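Local structure of putative NADH-flavin reductase (Streptococcus pneumoniae TIGR4, 4R01) at residues L51-A65 / F84-V98. The protein probably binds NAD(P)H through a Rossmann-type domain and may pass its electrons to a flavin. Numbering follows the deposited sequence.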
loop_
_atom_site.group_PDB
_atom_site.type_symbol
_atom_site.label_atom_id
_atom_site.label_comp_id
_atom_site.label_asym_id
_atom_site.label_seq_id
_atom_site.Cartn_x
_atom_site.Cartn_y
_atom_site.Cartn_z
ATOM N N LEU A 51 15.793 -39.113 11.109
ATOM C CA LEU A 51 17.180 -38.738 11.359
ATOM C C LEU A 51 17.573 -38.983 12.811
ATOM O O LEU A 51 16.753 -38.852 13.721
ATOM C CB LEU A 51 17.413 -37.268 11.004
ATOM C CG LEU A 51 17.445 -36.882 9.525
ATOM C CD1 LEU A 51 17.490 -35.372 9.388
ATOM C CD2 LEU A 51 18.634 -37.518 8.819
ATOM N N THR A 52 18.836 -39.336 13.016
ATOM C CA THR A 52 19.373 -39.548 14.352
ATOM C C THR A 52 20.490 -38.546 14.622
ATOM O O THR A 52 20.908 -37.822 13.719
ATOM C CB THR A 52 19.918 -40.978 14.526
ATOM O OG1 THR A 52 21.139 -41.117 13.789
ATOM C CG2 THR A 52 18.904 -42.000 14.027
ATOM N N LYS A 53 20.974 -38.506 15.859
ATOM C CA LYS A 53 22.098 -37.638 16.192
ATOM C C LYS A 53 23.331 -38.035 15.391
ATOM O O LYS A 53 24.092 -37.179 14.944
ATOM C CB LYS A 53 22.403 -37.689 17.690
ATOM C CG LYS A 53 21.208 -37.401 18.575
ATOM C CD LYS A 53 21.611 -37.307 20.037
ATOM C CE LYS A 53 20.390 -37.116 20.925
ATOM N NZ LYS A 53 20.763 -36.866 22.344
ATOM N N ASP A 54 23.511 -39.337 15.198
ATOM C CA ASP A 54 24.645 -39.847 14.439
ATOM C C ASP A 54 24.598 -39.420 12.970
ATOM O O ASP A 54 25.612 -39.452 12.275
ATOM C CB ASP A 54 24.712 -41.372 14.546
ATOM C CG ASP A 54 25.170 -41.838 15.917
ATOM O OD1 ASP A 54 25.807 -41.037 16.636
ATOM O OD2 ASP A 54 24.903 -43.007 16.271
ATOM N N ASP A 55 23.421 -39.017 12.504
ATOM C CA ASP A 55 23.287 -38.477 11.157
ATOM C C ASP A 55 23.744 -37.022 11.091
ATOM O O ASP A 55 24.230 -36.566 10.059
ATOM C CB ASP A 55 21.841 -38.584 10.669
ATOM C CG ASP A 55 21.393 -40.015 10.484
ATOM O OD1 ASP A 55 22.233 -40.863 10.110
ATOM O OD2 ASP A 55 20.197 -40.294 10.707
ATOM N N LEU A 56 23.593 -36.298 12.196
ATOM C CA LEU A 56 23.881 -34.867 12.199
ATOM C C LEU A 56 25.167 -34.503 12.936
ATOM O O LEU A 56 25.515 -33.326 13.027
ATOM C CB LEU A 56 22.710 -34.095 12.802
ATOM C CG LEU A 56 21.407 -34.153 12.003
ATOM C CD1 LEU A 56 20.414 -33.120 12.523
ATOM C CD2 LEU A 56 21.677 -33.952 10.520
ATOM N N THR A 57 25.867 -35.504 13.460
ATOM C CA THR A 57 27.177 -35.268 14.057
ATOM C C THR A 57 28.211 -35.030 12.963
ATOM O O THR A 57 28.095 -35.570 11.864
ATOM C CB THR A 57 27.638 -36.446 14.937
ATOM O OG1 THR A 57 27.452 -37.677 14.228
ATOM C CG2 THR A 57 26.851 -36.486 16.239
ATOM N N GLY A 58 29.219 -34.221 13.266
ATOM C CA GLY A 58 30.264 -33.925 12.304
ATOM C C GLY A 58 29.868 -32.854 11.306
ATOM O O GLY A 58 30.268 -32.900 10.144
ATOM N N PHE A 59 29.069 -31.892 11.758
ATOM C CA PHE A 59 28.687 -30.756 10.926
ATOM C C PHE A 59 28.882 -29.443 11.675
ATOM O O PHE A 59 28.545 -29.335 12.853
ATOM C CB PHE A 59 27.232 -30.876 10.466
ATOM C CG PHE A 59 27.004 -31.942 9.435
ATOM C CD1 PHE A 59 27.469 -31.782 8.140
ATOM C CD2 PHE A 59 26.313 -33.098 9.756
ATOM C CE1 PHE A 59 27.260 -32.760 7.188
ATOM C CE2 PHE A 59 26.099 -34.080 8.808
ATOM C CZ PHE A 59 26.573 -33.911 7.521
ATOM N N ASP A 60 29.431 -28.447 10.988
ATOM C CA ASP A 60 29.566 -27.117 11.566
ATOM C C ASP A 60 28.197 -26.457 11.679
ATOM O O ASP A 60 27.913 -25.744 12.643
ATOM C CB ASP A 60 30.507 -26.255 10.726
ATOM C CG ASP A 60 31.947 -26.705 10.822
ATOM O OD1 ASP A 60 32.385 -27.059 11.938
ATOM O OD2 ASP A 60 32.640 -26.708 9.784
ATOM N N ALA A 61 27.348 -26.708 10.688
ATOM C CA ALA A 61 26.004 -26.151 10.682
ATOM C C ALA A 61 25.042 -27.024 9.887
ATOM O O ALA A 61 25.430 -27.671 8.913
ATOM C CB ALA A 61 26.020 -24.735 10.117
ATOM N N VAL A 62 23.785 -27.037 10.315
ATOM C CA VAL A 62 22.733 -27.753 9.607
ATOM C C VAL A 62 21.672 -26.769 9.118
ATOM O O VAL A 62 21.077 -26.045 9.915
ATOM C CB VAL A 62 22.082 -28.823 10.503
ATOM C CG1 VAL A 62 20.822 -29.364 9.856
ATOM C CG2 VAL A 62 23.069 -29.947 10.793
ATOM N N ILE A 63 21.447 -26.738 7.807
ATOM C CA ILE A 63 20.481 -25.815 7.218
ATOM C C ILE A 63 19.236 -26.546 6.737
ATOM O O ILE A 63 19.299 -27.353 5.810
ATOM C CB ILE A 63 21.076 -25.031 6.026
ATOM C CG1 ILE A 63 22.322 -24.247 6.449
ATOM C CG2 ILE A 63 20.032 -24.099 5.427
ATOM C CD1 ILE A 63 23.622 -24.986 6.216
ATOM N N SER A 64 18.102 -26.259 7.364
ATOM C CA SER A 64 16.853 -26.889 6.963
ATOM C C SER A 64 16.088 -26.016 5.975
ATOM O O SER A 64 15.677 -24.899 6.294
ATOM C CB SER A 64 15.981 -27.189 8.180
ATOM O OG SER A 64 14.730 -27.717 7.776
ATOM N N ALA A 65 15.916 -26.541 4.769
ATOM C CA ALA A 65 15.123 -25.889 3.740
ATOM C C ALA A 65 13.842 -26.682 3.534
ATOM O O ALA A 65 13.285 -26.717 2.439
ATOM C CB ALA A 65 15.909 -25.781 2.443
ATOM N N PHE A 84 14.774 -31.555 15.420
ATOM C CA PHE A 84 16.121 -31.021 15.273
ATOM C C PHE A 84 16.697 -30.576 16.608
ATOM O O PHE A 84 17.889 -30.752 16.864
ATOM C CB PHE A 84 16.132 -29.863 14.282
ATOM C CG PHE A 84 16.226 -30.298 12.851
ATOM C CD1 PHE A 84 17.351 -30.967 12.397
ATOM C CD2 PHE A 84 15.199 -30.038 11.960
ATOM C CE1 PHE A 84 17.447 -31.373 11.084
ATOM C CE2 PHE A 84 15.289 -30.440 10.644
ATOM C CZ PHE A 84 16.417 -31.106 10.206
ATOM N N ASN A 85 15.848 -30.007 17.457
ATOM C CA ASN A 85 16.265 -29.625 18.797
ATOM C C ASN A 85 16.758 -30.836 19.582
ATOM O O ASN A 85 17.799 -30.783 20.231
ATOM C CB ASN A 85 15.117 -28.941 19.543
ATOM C CG ASN A 85 15.509 -28.507 20.941
ATOM O OD1 ASN A 85 16.302 -27.582 21.115
ATOM N ND2 ASN A 85 14.942 -29.164 21.946
ATOM N N GLN A 86 16.012 -31.918 19.502
ATOM C CA GLN A 86 16.368 -33.165 20.142
ATOM C C GLN A 86 17.703 -33.672 19.673
ATOM O O GLN A 86 18.399 -34.281 20.422
ATOM C CB GLN A 86 15.340 -34.243 19.847
ATOM C CG GLN A 86 14.143 -34.250 20.767
ATOM C CD GLN A 86 12.891 -34.803 20.106
ATOM O OE1 GLN A 86 12.943 -35.371 19.023
ATOM N NE2 GLN A 86 11.761 -34.637 20.764
ATOM N N LEU A 87 18.052 -33.393 18.430
ATOM C CA LEU A 87 19.266 -33.911 17.810
ATOM C C LEU A 87 20.471 -32.998 18.005
ATOM O O LEU A 87 21.604 -33.469 18.103
ATOM C CB LEU A 87 19.040 -34.137 16.314
ATOM C CG LEU A 87 17.955 -35.141 15.922
ATOM C CD1 LEU A 87 17.898 -35.299 14.413
ATOM C CD2 LEU A 87 18.201 -36.479 16.594
ATOM N N LEU A 88 20.229 -31.691 18.064
ATOM C CA LEU A 88 21.322 -30.725 18.019
ATOM C C LEU A 88 21.565 -29.961 19.323
ATOM O O LEU A 88 22.663 -29.447 19.533
ATOM C CB LEU A 88 21.080 -29.723 16.888
ATOM C CG LEU A 88 21.041 -30.308 15.475
ATOM C CD1 LEU A 88 20.923 -29.199 14.441
ATOM C CD2 LEU A 88 22.269 -31.172 15.209
ATOM N N ALA A 89 20.555 -29.873 20.187
ATOM C CA ALA A 89 20.719 -29.161 21.455
ATOM C C ALA A 89 21.801 -29.816 22.307
ATOM O O ALA A 89 21.924 -31.041 22.337
ATOM C CB ALA A 89 19.407 -29.104 22.218
ATOM N N GLY A 90 22.584 -28.990 22.992
ATOM C CA GLY A 90 23.712 -29.479 23.763
ATOM C C GLY A 90 25.002 -29.368 22.973
ATOM O O GLY A 90 26.061 -29.085 23.533
ATOM N N THR A 91 24.911 -29.593 21.665
ATOM C CA THR A 91 26.066 -29.463 20.785
ATOM C C THR A 91 26.240 -28.007 20.373
ATOM O O THR A 91 25.354 -27.183 20.594
ATOM C CB THR A 91 25.932 -30.340 19.527
ATOM O OG1 THR A 91 24.857 -29.856 18.713
ATOM C CG2 THR A 91 25.661 -31.784 19.916
ATOM N N GLN A 92 27.378 -27.690 19.770
ATOM C CA GLN A 92 27.681 -26.308 19.424
ATOM C C GLN A 92 27.273 -26.020 17.975
ATOM O O GLN A 92 27.362 -24.886 17.501
ATOM C CB GLN A 92 29.170 -26.024 19.662
ATOM C CG GLN A 92 29.602 -24.577 19.450
ATOM C CD GLN A 92 31.077 -24.357 19.734
ATOM O OE1 GLN A 92 31.943 -24.967 19.105
ATOM N NE2 GLN A 92 31.368 -23.480 20.688
ATOM N N THR A 93 26.794 -27.056 17.291
ATOM C CA THR A 93 26.376 -26.953 15.894
ATOM C C THR A 93 25.289 -25.900 15.670
ATOM O O THR A 93 24.331 -25.805 16.439
ATOM C CB THR A 93 25.857 -28.309 15.372
ATOM O OG1 THR A 93 26.800 -29.339 15.694
ATOM C CG2 THR A 93 25.652 -28.266 13.865
ATOM N N ARG A 94 25.450 -25.109 14.611
ATOM C CA ARG A 94 24.458 -24.107 14.236
ATOM C C ARG A 94 23.312 -24.731 13.451
ATOM O O ARG A 94 23.521 -25.626 12.633
ATOM C CB ARG A 94 25.105 -22.991 13.411
ATOM C CG ARG A 94 26.016 -22.075 14.208
ATOM C CD ARG A 94 26.350 -20.817 13.425
ATOM N NE ARG A 94 25.158 -20.030 13.113
ATOM C CZ ARG A 94 25.174 -18.903 12.407
ATOM N NH1 ARG A 94 26.321 -18.428 11.940
ATOM N NH2 ARG A 94 24.045 -18.251 12.166
ATOM N N PHE A 95 22.099 -24.258 13.704
ATOM C CA PHE A 95 20.926 -24.769 13.009
ATOM C C PHE A 95 20.148 -23.629 12.359
ATOM O O PHE A 95 19.436 -22.888 13.035
ATOM C CB PHE A 95 20.035 -25.554 13.974
ATOM C CG PHE A 95 18.711 -25.957 13.389
ATOM C CD1 PHE A 95 18.649 -26.792 12.285
ATOM C CD2 PHE A 95 17.528 -25.515 13.957
ATOM C CE1 PHE A 95 17.431 -27.168 11.749
ATOM C CE2 PHE A 95 16.307 -25.889 13.429
ATOM C CZ PHE A 95 16.258 -26.716 12.322
ATOM N N LEU A 96 20.300 -23.488 11.046
ATOM C CA LEU A 96 19.639 -22.421 10.304
ATOM C C LEU A 96 18.355 -22.913 9.660
ATOM O O LEU A 96 18.291 -24.036 9.163
ATOM C CB LEU A 96 20.567 -21.844 9.233
ATOM C CG LEU A 96 21.521 -20.723 9.654
ATOM C CD1 LEU A 96 22.589 -21.232 10.610
ATOM C CD2 LEU A 96 22.151 -20.081 8.430
ATOM N N VAL A 97 17.335 -22.064 9.672
ATOM C CA VAL A 97 16.050 -22.406 9.077
ATOM C C VAL A 97 15.682 -21.430 7.970
ATOM O O VAL A 97 15.727 -20.215 8.165
ATOM C CB VAL A 97 14.918 -22.409 10.126
ATOM C CG1 VAL A 97 13.592 -22.775 9.477
ATOM C CG2 VAL A 97 15.243 -23.367 11.256
ATOM N N VAL A 98 15.331 -21.963 6.805
ATOM C CA VAL A 98 14.737 -21.151 5.753
ATOM C C VAL A 98 13.293 -20.875 6.134
ATOM O O VAL A 98 12.443 -21.764 6.061
ATOM C CB VAL A 98 14.794 -21.840 4.385
ATOM C CG1 VAL A 98 14.104 -20.983 3.335
ATOM C CG2 VAL A 98 16.239 -22.119 3.997
#
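Val62 bonds to both Arg94 and Leu96, the signature of parallel pairing between strands 61-64 and 94-98, whose segment axes approach to 4.6 Å, their directions 17° apart. Its N donates to Arg94 O at 2.7 Å, and its O accepts from Leu96 N. Ser64 repeats the pattern, donating to Leu96 O and accepting from Val98 N, the latter bond almost straight at 177°. Where the pairing begins, Arg94 N donates to Asp60 O, just before strand 61-64, over a longer 3.2 Å.

Apolar side chains from helices 53-56 and 76-88 pack over the face of the sheet that carries Val62, Ser64 and Phe95. Leu56 CD1 meets the Phe84 ring at its edge, 3.7 Å from CE1, and also touches Leu87 CD1 and Leu88 CD2. Val62 CG1, anti to its own N (chi1 169°), approaches Phe84 CE1 and Phe95 CD1 at 4.1 and 4.2 Å. Ser64 CB packs against Phe95 CE1. Beyond the sheet, Leu87 CD2 lies 3.5 Å from Lys53 N, against the short helix 53-56.

On the other face, the Ile63 and Leu96 side chains lie alongside each other, CG1 against CB, and both touch Leu195 of helix 184-196. Strand 61-64, helix 76-88 and strand 94-98 thus form a beta-alpha-beta crossover of the Rossmann fold.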